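Mevalonate kinase, putative (Leishmania major, PDB 2HFS) probably catalyses the ATP-dependent phosphorylation of (R)-mevalonate to (R)-5-phosphomevalonate, an early step of isoprenoid and sterol biosynthesis. Local coordinates at residues 26-31 against 257-262. Numbering follows the deposited sequence.
Sequences GEHFVV and RQIDVS
The NE2 of His28 is hydrogen-bonded to the backbone O of Thr286, and the same imidazole lies against Val261, whose CG1 is 3.9 Å from NE2. CG1 of Val261 sits over one face of the His28 ring, 4.0 Å from its centroid and 13° off the normal, which meets the geometry of a CH-pi contact. Ile259 reaches the other end of the histidine side chain: its CD1 packs 3.7 Å from His28 CB and lies obliquely to the ring. Chi1 of 58° sets CG1 of Ile259 between its backbone N and carbonyl carbon and carries CD1 to His28, while CG2, beside the backbone N, is turned to Phe29. CG2 of Ile259 lies 4.0 Å from Phe29 CZ, again obliquely to the ring. Phe29 also has its ring nearly parallel to that of Tyr226, and its side chain touches Leu255.

No hydrogen bond joins 26-31 to 257-262, and the 187 Å² they bury, both sides summed, comes from four buried residues. Their backbones stay well apart, the nearest CA atoms, of His28 and Val261, being 8.8 Å from each other. A Schellman motif shapes the second partner: Asp260, with positive phi, is its C-prime residue, and Val261 N bonds back to Cys256 O as helix 242-258 ends. The contact ties a loop of the mixed sheet, between strands 17-25 and 36-52, to the helical C-terminal part of a GHMP kinase. Thr286 lies in the loop between strands 280-284 and 291-296, whose glycine-rich sequence is consistent with the third conserved GHMP motif. Apolar contact therefore joins loop and helix end, while the bond to Thr286 satisfies the buried histidine nitrogen and should help fix the ring's rotation.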
loop_
_atom_site.group_PDB
_atom_site.type_symbol
_atom_site.label_atom_id
_atom_site.label_comp_id
_atom_site.label_asym_id
_atom_site.label_seq_id
_atom_site.Cartn_x
_atom_site.Cartn_y
_atom_site.Cartn_z
ATOM N N GLY A 26 -4.957 1.052 -11.846
ATOM C CA GLY A 26 -5.376 -0.276 -12.252
ATOM C C GLY A 26 -5.934 -1.213 -11.193
ATOM O O GLY A 26 -6.036 -2.399 -11.426
ATOM N N GLU A 27 -6.307 -0.676 -10.036
ATOM C CA GLU A 27 -7.133 -1.428 -9.091
ATOM C C GLU A 27 -8.367 -2.000 -9.800
ATOM O O GLU A 27 -8.975 -1.342 -10.666
ATOM C CB GLU A 27 -7.603 -0.567 -7.927
ATOM C CG GLU A 27 -8.252 0.743 -8.330
ATOM C CD GLU A 27 -7.214 1.845 -8.489
ATOM O OE1 GLU A 27 -6.675 2.308 -7.450
ATOM O OE2 GLU A 27 -6.900 2.222 -9.644
ATOM N N HIS A 28 -8.742 -3.213 -9.414
ATOM C CA HIS A 28 -9.887 -3.920 -10.018
ATOM C C HIS A 28 -9.672 -4.488 -11.418
ATOM O O HIS A 28 -9.964 -5.665 -11.666
ATOM C CB HIS A 28 -11.171 -3.077 -9.920
ATOM C CG HIS A 28 -11.645 -2.913 -8.515
ATOM N ND1 HIS A 28 -12.249 -3.937 -7.819
ATOM C CD2 HIS A 28 -11.553 -1.871 -7.657
ATOM C CE1 HIS A 28 -12.524 -3.529 -6.594
ATOM N NE2 HIS A 28 -12.096 -2.284 -6.462
ATOM N N PHE A 29 -9.148 -3.679 -12.334
ATOM C CA PHE A 29 -8.905 -4.154 -13.706
ATOM C C PHE A 29 -7.765 -5.170 -13.780
ATOM O O PHE A 29 -7.750 -6.064 -14.653
ATOM C CB PHE A 29 -8.644 -2.971 -14.632
ATOM C CG PHE A 29 -9.843 -2.073 -14.800
ATOM C CD1 PHE A 29 -9.882 -0.816 -14.208
ATOM C CD2 PHE A 29 -10.955 -2.504 -15.529
ATOM C CE1 PHE A 29 -11.003 0.010 -14.352
ATOM C CE2 PHE A 29 -12.076 -1.671 -15.698
ATOM C CZ PHE A 29 -12.098 -0.414 -15.092
ATOM N N VAL A 30 -6.829 -5.037 -12.848
ATOM C CA VAL A 30 -5.726 -5.980 -12.689
ATOM C C VAL A 30 -6.201 -7.426 -12.427
ATOM O O VAL A 30 -5.566 -8.390 -12.878
ATOM C CB VAL A 30 -4.771 -5.499 -11.564
ATOM C CG1 VAL A 30 -5.483 -5.509 -10.187
ATOM C CG2 VAL A 30 -3.499 -6.320 -11.536
ATOM N N VAL A 31 -7.303 -7.561 -11.694
ATOM C CA VAL A 31 -7.945 -8.850 -11.440
ATOM C C VAL A 31 -8.279 -9.565 -12.759
ATOM O O VAL A 31 -8.299 -10.795 -12.814
ATOM C CB VAL A 31 -9.201 -8.660 -10.555
ATOM C CG1 VAL A 31 -10.032 -9.943 -10.418
ATOM C CG2 VAL A 31 -8.788 -8.135 -9.185
ATOM N N ARG A 257 -15.361 4.785 -11.560
ATOM C CA ARG A 257 -16.744 5.179 -11.325
ATOM C C ARG A 257 -17.696 4.311 -12.156
ATOM O O ARG A 257 -18.774 3.970 -11.689
ATOM C CB ARG A 257 -16.988 6.646 -11.683
ATOM C CG ARG A 257 -16.206 7.678 -10.889
ATOM C CD ARG A 257 -16.705 9.084 -11.165
ATOM N NE ARG A 257 -18.102 9.258 -10.744
ATOM C CZ ARG A 257 -18.812 10.364 -10.964
ATOM N NH1 ARG A 257 -18.256 11.392 -11.595
ATOM N NH2 ARG A 257 -20.075 10.437 -10.559
ATOM N N GLN A 258 -17.277 3.933 -13.367
ATOM C CA GLN A 258 -18.131 3.194 -14.304
ATOM C C GLN A 258 -18.249 1.708 -13.976
ATOM O O GLN A 258 -19.142 1.040 -14.494
ATOM C CB GLN A 258 -17.656 3.384 -15.749
ATOM C CG GLN A 258 -17.632 4.851 -16.184
ATOM C CD GLN A 258 -17.332 5.045 -17.655
ATOM O OE1 GLN A 258 -17.997 4.470 -18.520
ATOM N NE2 GLN A 258 -16.371 5.904 -17.944
ATOM N N ILE A 259 -17.359 1.194 -13.127
ATOM C CA ILE A 259 -17.518 -0.169 -12.603
ATOM C C ILE A 259 -18.102 -0.137 -11.193
ATOM O O ILE A 259 -18.067 -1.135 -10.458
ATOM C CB ILE A 259 -16.209 -0.997 -12.660
ATOM C CG1 ILE A 259 -15.080 -0.309 -11.881
ATOM C CG2 ILE A 259 -15.826 -1.284 -14.106
ATOM C CD1 ILE A 259 -13.994 -1.274 -11.430
ATOM N N ASP A 260 -18.627 1.039 -10.836
ATOM C CA ASP A 260 -19.328 1.265 -9.582
ATOM C C ASP A 260 -18.480 0.963 -8.336
ATOM O O ASP A 260 -18.959 0.298 -7.405
ATOM C CB ASP A 260 -20.617 0.426 -9.585
ATOM C CG ASP A 260 -21.524 0.728 -8.417
ATOM O OD1 ASP A 260 -21.603 1.898 -8.001
ATOM O OD2 ASP A 260 -22.195 -0.169 -7.853
ATOM N N VAL A 261 -17.218 1.400 -8.332
ATOM C CA VAL A 261 -16.388 1.248 -7.123
ATOM C C VAL A 261 -16.018 2.572 -6.450
ATOM O O VAL A 261 -15.229 2.586 -5.517
ATOM C CB VAL A 261 -15.120 0.361 -7.342
ATOM C CG1 VAL A 261 -15.506 -1.044 -7.857
ATOM C CG2 VAL A 261 -14.108 1.026 -8.282
ATOM N N SER A 262 -16.594 3.683 -6.903
ATOM C CA SER A 262 -16.438 4.947 -6.149
ATOM C C SER A 262 -17.552 5.103 -5.110
ATOM O O SER A 262 -18.287 4.151 -4.851
ATOM C CB SER A 262 -16.331 6.174 -7.071
ATOM O OG SER A 262 -16.015 7.347 -6.310
#